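Local coordinates for protein ftsY (Mycoplasma mycoides, PDB 1ZU4) that is the bacterial signal recognition particle receptor FtsY, an SRP54-type protein whose NG domain joins a helical bundle to a P-loop NTPase fold, at residues A77-L82 with H307-F312; S81-Y86 with D300-I305; N106-V111 with Y192-I197; K135-A140 with D165-N170. All blocks are in the same frame, centred on the assembly; numbering follows the deposited sequence.

Contact 1: residues A77-L82 with H307-F312; sequences ALVESL and HLSSGF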
# COMPACT_ATOMS: atom_id res chain seq x y z
N ALA A 77 -23.08 12.01 -4.19
CA ALA A 77 -22.68 12.63 -2.93
C ALA A 77 -21.74 11.73 -2.13
O ALA A 77 -20.69 12.17 -1.65
CB ALA A 77 -23.96 13.00 -2.10
N LEU A 78 -22.13 10.45 -2.04
CA LEU A 78 -21.38 9.47 -1.31
C LEU A 78 -20.01 9.24 -1.96
O LEU A 78 -19.00 9.20 -1.26
CB LEU A 78 -22.18 8.18 -1.24
CG LEU A 78 -21.51 6.99 -0.58
CD1 LEU A 78 -21.00 7.36 0.84
CD2 LEU A 78 -22.48 5.80 -0.58
N VAL A 79 -19.98 9.11 -3.30
CA VAL A 79 -18.72 8.90 -4.04
C VAL A 79 -17.74 10.05 -3.74
O VAL A 79 -16.60 9.82 -3.40
CB VAL A 79 -18.96 8.72 -5.58
CG1 VAL A 79 -17.64 8.68 -6.33
CG2 VAL A 79 -19.74 7.42 -5.87
N GLU A 80 -18.23 11.28 -3.82
CA GLU A 80 -17.47 12.48 -3.55
C GLU A 80 -17.02 12.56 -2.10
O GLU A 80 -15.90 12.94 -1.84
CB GLU A 80 -18.29 13.72 -3.94
CG GLU A 80 -17.61 15.05 -3.65
CD GLU A 80 -18.41 16.22 -4.25
OE1 GLU A 80 -18.61 16.22 -5.49
OE2 GLU A 80 -18.84 17.11 -3.50
N SER A 81 -17.89 12.17 -1.17
CA SER A 81 -17.57 12.21 0.27
C SER A 81 -16.53 11.18 0.69
O SER A 81 -15.80 11.40 1.65
CB SER A 81 -18.83 12.06 1.14
OG SER A 81 -19.83 13.07 0.82
N LEU A 82 -16.49 10.05 -0.03
CA LEU A 82 -15.50 8.99 0.25
C LEU A 82 -14.12 9.49 -0.14
O LEU A 82 -13.18 9.42 0.66
CB LEU A 82 -15.84 7.71 -0.52
CG LEU A 82 -17.05 6.91 -0.01
CD1 LEU A 82 -17.52 5.94 -1.07
CD2 LEU A 82 -16.83 6.16 1.36
N HIS A 307 -13.99 2.73 -8.58
CA HIS A 307 -14.13 1.28 -8.80
C HIS A 307 -14.82 0.56 -7.61
O HIS A 307 -15.58 -0.42 -7.80
CB HIS A 307 -12.78 0.67 -9.21
CG HIS A 307 -12.31 1.14 -10.56
ND1 HIS A 307 -12.85 0.66 -11.73
CD2 HIS A 307 -11.41 2.08 -10.92
CE1 HIS A 307 -12.27 1.27 -12.76
NE2 HIS A 307 -11.39 2.13 -12.29
N LEU A 308 -14.59 1.06 -6.41
CA LEU A 308 -15.33 0.56 -5.21
C LEU A 308 -16.80 0.82 -5.37
O LEU A 308 -17.63 -0.00 -4.96
CB LEU A 308 -14.89 1.29 -3.93
CG LEU A 308 -15.63 0.95 -2.61
CD1 LEU A 308 -15.66 -0.59 -2.35
CD2 LEU A 308 -14.95 1.69 -1.47
N SER A 309 -17.11 1.94 -6.01
CA SER A 309 -18.47 2.42 -6.20
C SER A 309 -19.17 1.93 -7.47
O SER A 309 -20.33 2.25 -7.66
CB SER A 309 -18.44 3.95 -6.20
OG SER A 309 -17.99 4.39 -4.93
N SER A 310 -18.47 1.14 -8.29
CA SER A 310 -18.88 0.83 -9.65
C SER A 310 -20.20 0.08 -9.71
O SER A 310 -20.98 0.30 -10.65
CB SER A 310 -17.81 0.05 -10.41
OG SER A 310 -17.48 -1.14 -9.73
N GLY A 311 -20.45 -0.73 -8.69
CA GLY A 311 -21.65 -1.55 -8.61
C GLY A 311 -22.93 -0.76 -8.41
O GLY A 311 -24.01 -1.25 -8.72
N PHE A 312 -22.85 0.46 -7.88
CA PHE A 312 -24.08 1.23 -7.68
C PHE A 312 -24.16 2.52 -8.51
O PHE A 312 -25.13 3.28 -8.39
CB PHE A 312 -24.34 1.49 -6.19
CG PHE A 312 -23.28 2.32 -5.49
CD1 PHE A 312 -23.26 3.69 -5.59
CD2 PHE A 312 -22.34 1.71 -4.66
CE1 PHE A 312 -22.32 4.45 -4.90
CE2 PHE A 312 -21.40 2.46 -3.97
CZ PHE A 312 -21.39 3.82 -4.09

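Contact 2: residues S81-Y86 with D300-I305; sequences SLYQAY and DIDQYI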
# COMPACT_ATOMS: atom_id res chain seq x y z
N SER A 81 -17.89 12.17 -1.17
CA SER A 81 -17.57 12.21 0.27
C SER A 81 -16.53 11.18 0.69
O SER A 81 -15.80 11.40 1.65
CB SER A 81 -18.83 12.06 1.14
OG SER A 81 -19.83 13.07 0.82
N LEU A 82 -16.49 10.05 -0.03
CA LEU A 82 -15.50 8.99 0.25
C LEU A 82 -14.12 9.49 -0.14
O LEU A 82 -13.18 9.42 0.66
CB LEU A 82 -15.84 7.71 -0.52
CG LEU A 82 -17.05 6.91 -0.01
CD1 LEU A 82 -17.52 5.94 -1.07
CD2 LEU A 82 -16.83 6.16 1.36
N TYR A 83 -14.02 10.02 -1.36
CA TYR A 83 -12.81 10.63 -1.84
C TYR A 83 -12.35 11.77 -0.93
O TYR A 83 -11.15 11.86 -0.59
CB TYR A 83 -13.05 11.14 -3.27
CG TYR A 83 -11.99 12.03 -3.78
CD1 TYR A 83 -10.86 11.50 -4.45
CD2 TYR A 83 -12.07 13.40 -3.59
CE1 TYR A 83 -9.90 12.30 -4.91
CE2 TYR A 83 -11.07 14.22 -4.01
CZ TYR A 83 -10.01 13.67 -4.70
OH TYR A 83 -9.02 14.47 -5.13
N GLN A 84 -13.27 12.68 -0.57
CA GLN A 84 -12.92 13.82 0.33
C GLN A 84 -12.45 13.41 1.74
O GLN A 84 -11.57 14.05 2.35
CB GLN A 84 -14.05 14.86 0.38
CG GLN A 84 -14.24 15.50 -0.99
CD GLN A 84 -15.20 16.67 -0.99
OE1 GLN A 84 -16.06 16.80 -0.11
NE2 GLN A 84 -15.08 17.50 -2.00
N ALA A 85 -13.02 12.31 2.25
CA ALA A 85 -12.68 11.81 3.58
C ALA A 85 -11.21 11.41 3.62
O ALA A 85 -10.49 11.68 4.59
CB ALA A 85 -13.56 10.64 3.94
N TYR A 86 -10.77 10.77 2.54
CA TYR A 86 -9.38 10.37 2.37
C TYR A 86 -8.50 11.58 2.11
O TYR A 86 -7.42 11.69 2.70
CB TYR A 86 -9.25 9.39 1.22
CG TYR A 86 -7.88 8.78 1.06
CD1 TYR A 86 -7.58 7.57 1.68
CD2 TYR A 86 -6.85 9.44 0.33
CE1 TYR A 86 -6.34 6.99 1.57
CE2 TYR A 86 -5.55 8.86 0.22
CZ TYR A 86 -5.33 7.62 0.84
OH TYR A 86 -4.13 6.98 0.78
N ASP A 300 -4.18 5.54 -6.62
CA ASP A 300 -4.92 6.69 -7.05
C ASP A 300 -6.22 6.57 -6.28
O ASP A 300 -7.06 5.67 -6.50
CB ASP A 300 -5.05 6.62 -8.57
CG ASP A 300 -5.98 7.67 -9.16
OD1 ASP A 300 -6.80 8.21 -8.39
OD2 ASP A 300 -5.90 7.91 -10.41
N ILE A 301 -6.40 7.49 -5.34
CA ILE A 301 -7.56 7.44 -4.46
C ILE A 301 -8.87 7.61 -5.22
O ILE A 301 -9.86 6.95 -4.86
CB ILE A 301 -7.49 8.46 -3.28
CG1 ILE A 301 -8.75 8.35 -2.40
CG2 ILE A 301 -7.23 9.90 -3.78
CD1 ILE A 301 -8.92 6.98 -1.74
N ASP A 302 -8.91 8.47 -6.25
CA ASP A 302 -10.18 8.61 -7.02
C ASP A 302 -10.56 7.29 -7.73
O ASP A 302 -11.73 6.91 -7.78
CB ASP A 302 -10.21 9.83 -7.95
CG ASP A 302 -11.59 10.08 -8.50
OD1 ASP A 302 -12.55 10.35 -7.71
OD2 ASP A 302 -11.76 9.95 -9.74
N GLN A 303 -9.56 6.59 -8.23
CA GLN A 303 -9.79 5.33 -8.90
C GLN A 303 -10.24 4.25 -7.92
O GLN A 303 -11.11 3.45 -8.23
CB GLN A 303 -8.52 4.89 -9.63
CG GLN A 303 -8.32 5.65 -10.97
CD GLN A 303 -9.42 5.35 -11.97
OE1 GLN A 303 -9.46 4.25 -12.53
NE2 GLN A 303 -10.34 6.31 -12.19
N TYR A 304 -9.59 4.20 -6.76
CA TYR A 304 -9.99 3.28 -5.72
C TYR A 304 -11.48 3.52 -5.40
O TYR A 304 -12.29 2.58 -5.43
CB TYR A 304 -9.14 3.54 -4.48
CG TYR A 304 -9.43 2.65 -3.30
CD1 TYR A 304 -8.77 1.44 -3.15
CD2 TYR A 304 -10.32 3.07 -2.29
CE1 TYR A 304 -9.01 0.64 -2.03
CE2 TYR A 304 -10.57 2.30 -1.21
CZ TYR A 304 -9.91 1.09 -1.07
OH TYR A 304 -10.16 0.35 0.01
N ILE A 305 -11.85 4.78 -5.18
CA ILE A 305 -13.25 5.11 -4.82
C ILE A 305 -14.26 4.82 -5.96
O ILE A 305 -15.32 4.25 -5.74
CB ILE A 305 -13.37 6.60 -4.35
CG1 ILE A 305 -12.54 6.84 -3.09
CG2 ILE A 305 -14.83 6.98 -4.07
CD1 ILE A 305 -12.81 5.87 -1.96

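Contact 3: residues N106-V111 with Y192-I197; sequences NIFMLV and YDLLLI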
# COMPACT_ATOMS: atom_id res chain seq x y z
N ASN A 106 17.87 6.20 -6.90
CA ASN A 106 16.73 6.19 -5.99
C ASN A 106 16.89 4.96 -5.10
O ASN A 106 17.29 3.89 -5.55
CB ASN A 106 15.41 6.13 -6.79
CG ASN A 106 15.25 7.31 -7.72
OD1 ASN A 106 14.95 8.41 -7.26
ND2 ASN A 106 15.54 7.11 -9.01
N ILE A 107 16.60 5.10 -3.81
CA ILE A 107 16.74 3.97 -2.90
C ILE A 107 15.47 3.82 -2.07
O ILE A 107 15.13 4.71 -1.32
CB ILE A 107 18.00 4.13 -1.99
CG1 ILE A 107 19.27 4.35 -2.82
CG2 ILE A 107 18.12 2.90 -1.14
CD1 ILE A 107 20.59 4.65 -1.99
N PHE A 108 14.80 2.66 -2.19
CA PHE A 108 13.57 2.41 -1.46
C PHE A 108 13.77 1.20 -0.58
O PHE A 108 14.27 0.15 -1.05
CB PHE A 108 12.41 2.05 -2.40
CG PHE A 108 12.03 3.11 -3.36
CD1 PHE A 108 11.18 2.79 -4.41
CD2 PHE A 108 12.52 4.43 -3.23
CE1 PHE A 108 10.82 3.77 -5.34
CE2 PHE A 108 12.16 5.42 -4.14
CZ PHE A 108 11.29 5.12 -5.16
N MET A 109 13.36 1.30 0.68
CA MET A 109 13.29 0.08 1.51
C MET A 109 11.89 -0.48 1.63
O MET A 109 10.95 0.24 1.71
CB MET A 109 13.77 0.38 2.92
CG MET A 109 15.12 1.04 2.97
SD MET A 109 15.54 1.22 4.68
CE MET A 109 17.34 1.25 4.52
N LEU A 110 11.75 -1.79 1.68
CA LEU A 110 10.47 -2.36 1.96
C LEU A 110 10.53 -2.93 3.38
O LEU A 110 11.54 -3.53 3.76
CB LEU A 110 10.10 -3.43 0.97
CG LEU A 110 9.64 -3.09 -0.46
CD1 LEU A 110 8.18 -3.07 -0.50
CD2 LEU A 110 10.22 -1.83 -1.09
N VAL A 111 9.51 -2.62 4.17
CA VAL A 111 9.49 -3.03 5.59
C VAL A 111 8.13 -3.61 5.96
O VAL A 111 7.19 -3.52 5.18
CB VAL A 111 9.79 -1.85 6.56
CG1 VAL A 111 11.18 -1.27 6.31
CG2 VAL A 111 8.67 -0.76 6.51
N TYR A 192 23.08 2.26 -11.81
CA TYR A 192 21.72 1.83 -11.53
C TYR A 192 20.83 3.01 -11.27
O TYR A 192 21.28 4.06 -10.80
CB TYR A 192 21.67 0.86 -10.36
CG TYR A 192 22.10 -0.55 -10.74
CD1 TYR A 192 23.46 -0.90 -10.79
CD2 TYR A 192 21.17 -1.51 -11.07
CE1 TYR A 192 23.84 -2.15 -11.15
CE2 TYR A 192 21.54 -2.77 -11.43
CZ TYR A 192 22.88 -3.09 -11.47
OH TYR A 192 23.23 -4.38 -11.81
N ASP A 193 19.54 2.83 -11.56
CA ASP A 193 18.55 3.88 -11.34
C ASP A 193 17.78 3.69 -10.04
O ASP A 193 17.28 4.64 -9.48
CB ASP A 193 17.55 3.90 -12.48
CG ASP A 193 18.19 4.22 -13.80
OD1 ASP A 193 18.90 5.24 -13.91
OD2 ASP A 193 17.99 3.42 -14.73
N LEU A 194 17.67 2.46 -9.58
CA LEU A 194 16.90 2.15 -8.37
C LEU A 194 17.51 0.98 -7.64
O LEU A 194 17.91 -0.01 -8.25
CB LEU A 194 15.44 1.86 -8.73
CG LEU A 194 14.49 1.21 -7.71
CD1 LEU A 194 14.17 2.23 -6.65
CD2 LEU A 194 13.21 0.69 -8.41
N LEU A 195 17.60 1.15 -6.33
CA LEU A 195 18.01 0.08 -5.43
C LEU A 195 16.81 -0.21 -4.54
O LEU A 195 16.37 0.67 -3.83
CB LEU A 195 19.20 0.51 -4.54
CG LEU A 195 19.67 -0.51 -3.47
CD1 LEU A 195 19.92 -1.89 -4.08
CD2 LEU A 195 20.92 0.02 -2.80
N LEU A 196 16.32 -1.44 -4.55
CA LEU A 196 15.26 -1.86 -3.65
C LEU A 196 15.85 -2.73 -2.59
O LEU A 196 16.57 -3.67 -2.91
CB LEU A 196 14.17 -2.63 -4.42
CG LEU A 196 13.34 -1.75 -5.38
CD1 LEU A 196 12.59 -2.61 -6.41
CD2 LEU A 196 12.33 -1.00 -4.60
N ILE A 197 15.55 -2.41 -1.31
CA ILE A 197 16.10 -3.16 -0.18
C ILE A 197 15.04 -3.91 0.60
O ILE A 197 14.14 -3.32 1.21
CB ILE A 197 16.84 -2.24 0.79
CG1 ILE A 197 17.89 -1.46 0.01
CG2 ILE A 197 17.40 -3.06 2.01
CD1 ILE A 197 18.51 -0.37 0.73

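Contact 4: residues K135-A140 with D165-N170; sequences KVLIAA and DLVKAN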
# COMPACT_ATOMS: atom_id res chain seq x y z
N LYS A 135 17.17 0.86 -14.76
CA LYS A 135 18.10 -0.19 -14.35
C LYS A 135 17.96 -0.42 -12.83
O LYS A 135 18.22 0.49 -12.03
CB LYS A 135 19.53 0.21 -14.75
CG LYS A 135 20.51 -0.94 -14.82
CD LYS A 135 21.95 -0.44 -15.06
CE LYS A 135 22.92 -1.58 -14.81
NZ LYS A 135 24.28 -1.20 -15.28
N VAL A 136 17.52 -1.62 -12.45
CA VAL A 136 17.08 -1.91 -11.07
C VAL A 136 17.92 -2.98 -10.39
O VAL A 136 18.20 -4.03 -10.95
CB VAL A 136 15.58 -2.34 -10.97
CG1 VAL A 136 15.14 -2.46 -9.48
CG2 VAL A 136 14.69 -1.31 -11.64
N LEU A 137 18.29 -2.68 -9.14
CA LEU A 137 19.04 -3.61 -8.32
C LEU A 137 18.25 -3.89 -7.04
O LEU A 137 17.71 -2.98 -6.45
CB LEU A 137 20.40 -3.01 -7.98
CG LEU A 137 21.35 -3.91 -7.17
CD1 LEU A 137 21.75 -5.18 -7.95
CD2 LEU A 137 22.59 -3.13 -6.74
N ILE A 138 18.18 -5.16 -6.65
CA ILE A 138 17.59 -5.60 -5.39
C ILE A 138 18.68 -6.09 -4.43
O ILE A 138 19.63 -6.82 -4.84
CB ILE A 138 16.60 -6.76 -5.63
CG1 ILE A 138 15.39 -6.28 -6.46
CG2 ILE A 138 16.13 -7.39 -4.33
CD1 ILE A 138 14.72 -7.42 -7.21
N ALA A 139 18.53 -5.69 -3.16
CA ALA A 139 19.40 -6.11 -2.08
C ALA A 139 18.56 -6.99 -1.25
O ALA A 139 17.69 -6.50 -0.53
CB ALA A 139 19.93 -4.88 -1.20
N ALA A 140 18.82 -8.28 -1.34
CA ALA A 140 18.19 -9.32 -0.52
C ALA A 140 18.70 -9.28 0.93
O ALA A 140 19.40 -10.22 1.38
CB ALA A 140 18.48 -10.70 -1.13
N ASP A 165 18.62 -6.81 -11.41
CA ASP A 165 19.72 -7.61 -10.87
C ASP A 165 19.56 -7.75 -9.37
O ASP A 165 18.83 -6.96 -8.76
CB ASP A 165 21.06 -6.93 -11.18
CG ASP A 165 21.33 -6.85 -12.68
OD1 ASP A 165 20.98 -7.82 -13.39
OD2 ASP A 165 21.89 -5.83 -13.14
N LEU A 166 20.23 -8.74 -8.79
CA LEU A 166 20.12 -9.11 -7.36
C LEU A 166 21.47 -9.25 -6.70
O LEU A 166 22.35 -9.98 -7.22
CB LEU A 166 19.42 -10.46 -7.21
CG LEU A 166 19.19 -10.94 -5.76
CD1 LEU A 166 17.99 -10.22 -5.13
CD2 LEU A 166 18.99 -12.43 -5.71
N VAL A 167 21.62 -8.61 -5.55
CA VAL A 167 22.77 -8.84 -4.65
C VAL A 167 22.26 -9.58 -3.41
O VAL A 167 21.21 -9.24 -2.85
CB VAL A 167 23.49 -7.48 -4.27
CG1 VAL A 167 24.55 -7.69 -3.23
CG2 VAL A 167 24.12 -6.85 -5.52
N LYS A 168 23.00 -10.59 -2.98
CA LYS A 168 22.56 -11.38 -1.82
C LYS A 168 23.76 -11.73 -0.92
O LYS A 168 24.89 -11.41 -1.26
CB LYS A 168 21.86 -12.66 -2.28
CG LYS A 168 22.65 -13.46 -3.31
CD LYS A 168 22.11 -14.87 -3.47
CE LYS A 168 22.82 -15.60 -4.59
NZ LYS A 168 22.91 -17.06 -4.24
N ALA A 169 23.47 -12.36 0.21
CA ALA A 169 24.48 -12.90 1.13
C ALA A 169 25.03 -14.24 0.63
O ALA A 169 24.27 -15.09 0.13
CB ALA A 169 23.82 -13.11 2.49
N ASN A 170 26.35 -14.43 0.76
CA ASN A 170 27.02 -15.71 0.43
C ASN A 170 27.20 -16.59 1.69
O ASN A 170 27.58 -17.77 1.60
CB ASN A 170 28.37 -15.47 -0.30
CG ASN A 170 29.24 -14.37 0.38
OD1 ASN A 170 29.46 -14.37 1.60
ND2 ASN A 170 29.72 -13.42 -0.44
O HOH W 1 20.56 -12.55 1.07

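Contact 1: residues A77-L82 with H307-F312
The F312 ring turns its CE1-CZ side to helix 71-87, where two branched side chains come up obliquely. CD2 of L78 stands 4.2 Å from CZ of F312, and CG2 of V79 is 4.1 Å from CE1 of F312. One face of the ring is occupied by its own segment: the backbone O of S309 lies 3.5 Å above the ring plane of F312, over its centre. The same oxygen also accepts the backbone N of F312. CG of F312 sits between the backbone N and the carbonyl carbon (chi1 62°), the crowded position. The side chains of L78 and F312 cross at about a right angle.

S309 packs next to F312 against helix 71-87. CG2 of V79 touches OG of S309 at 3.6 Å and CB of S309 at 3.7 Å, while CD1 of L82 approaches the same hydroxyl from 4.2 Å. These are van der Waals contacts; the hydroxyl has its polar partner in the carbonyl O of I305, four residues earlier in the chain.

Around this, F18 of helix 12-27 meets the F312 ring edge-to-face, and I22 of that helix touches both L78 and F312. L78 also reaches V57 of helix 51-64. The chain beyond helix 301-308 is thereby packed into the N-terminal helical bundle.

Contact 2: residues S81-Y86 with D300-I305
Y86, whose ring carries I301 on one face, has a backbone O held by two donors from elsewhere in the chain, NZ of K277 and ND2 of N89. Its hydroxyl is bonded as well, to the backbone N of I284, which ties down the far end of the ring. Over the face, CD1 of I301 makes a CH-pi contact, 3.8 Å from the centroid of the Y86 ring and 22° off its normal. The methyl is shifted toward the rim and comes to 3.5 Å from CG of Y86. CG1 of I301 is anti to the backbone N and reaches the same ring, at 3.5 Å from CD2 of Y86; the other branch, CG2, touches CE1 of Y83 at 3.8 Å. I301 is thus wedged between two tyrosines.

The helices run roughly antiparallel, at 142° with axes 9.5 Å apart. This is the packing of the C-terminal helix of the NG domain against the last bundle helix before the P-loop domain. Helix 301-308 begins with D300 as N-cap, OD1 taking the backbone N of Q303 from above the carboxylate plane.

D302, two residues past the cap, sets its carboxylate 85° to the ring of Y83, OD1 resting 3.8 Å from CD1 of Y83. Farther along, I305 fits against the side of helix 71-87: its CG2 and CD1 each lie 3.8 Å from CB of L82, and its CG1 packs beside the backbone N of Y83. L274 of helix 272-280 touches both L82 and Y86.

Contact 3: residues N106-V111 with Y192-I197
F108 and L194 meet at about a right angle, with CD1 of L194 over one face of the ring, 3.9 Å from the F108 centroid and 17° off the normal. CD2 of L196 comes obliquely to the same residue, 3.8 Å from CB of F108, so two leucines of the neighbouring strand pack against one phenylalanine. L110 adds to this packing, its CD2 4.2 Å from CD2 of L196. Helix 118-131 closes over it, M125 touching F108 and L122 touching L196.

On the other face, CD1 of I197 leans on CG2 of I107 at 3.8 Å. The two strands are parallel neighbours at the middle of the sheet of an SRP54-type P-loop domain, and strand 106-111 is the one that leads into the probable P-loop. Backbone bonds alternate regularly between them: N of L195 to O of N106, N of F108 to O of L195, N of I197 to O of F108, and N of L110 to O of I197.

At the start of the pairing N106 grips one oxygen twice. Its backbone N and its ND2 each lie 3.1 Å from O of D193; the backbone N comes in above the carbonyl plane. OD1 of N106 turns to K101 N and R104 NE.

Contact 4: residues K135-A140 with D165-N170
Strands 136-140 and 165-167 run parallel, 27° apart with axes 4.6 Å from each other, and four backbone bonds join them in alternation: N of D165 to O of V136, N of I138 to O of D165, N of V167 to O of I138, and N of A140 to O of V167. The V167 bond to I138 O is 2.8 Å long and almost straight, at 177°.

Side chains then divide between two faces. On one, CG2 of I138 presses on CD1 of L166 at 3.5 Å, tighter than usual for two methyl carbons. CG of L166 is anti to the backbone N (chi1 -178°), and its CD1 also reaches CB of A140 at 4.1 Å. L152 of helix 146-156 touches both I138 and A140 there, and E153 of the same helix pairs with NZ of K168 in a salt bridge.

On the opposite face L137 does the bridging. Its CD1 lies 3.7 Å from CB of D165 and 3.8 Å from CG2 of V167, spanning two residues of the partner strand. Helix 176-189 backs this face through A187 on L137 and K186 on V167. The carboxylate of D165 probably bonds through OD2 to the hydroxyl of Y192.

Past the last strand bond the chains begin to part, and a water takes over, donating to O of A140 at 2.6 Å and accepting from N of A169. Strand 136-140, helix 146-156 and strand 164-167 form a beta-alpha-beta crossover, which ends here in the outermost strand at one side of the sheet.

In the fold
Contacts 1 and 2 are successive parts of one interface, helix 71-87 against helix 301-308 and the chain after it; their centres are 8 Å apart and they share S81 and L82. Contacts 3 and 4 lie across the chain's centre, in the sheet of the P-loop domain, with centres 10 Å apart. Strands 194-198 and 136-140 are neighbours there, and OD2 of D193 meets N of K135 at 2.7 Å. Between the two groups, the nearest atoms of contacts 2 and 3 are about 15 Å apart. The side chains of L110 and A140 lie near, without touching, the probable P-loop around G112, G117, K118 and T119, whose backbone amides appear to hold a sulfate.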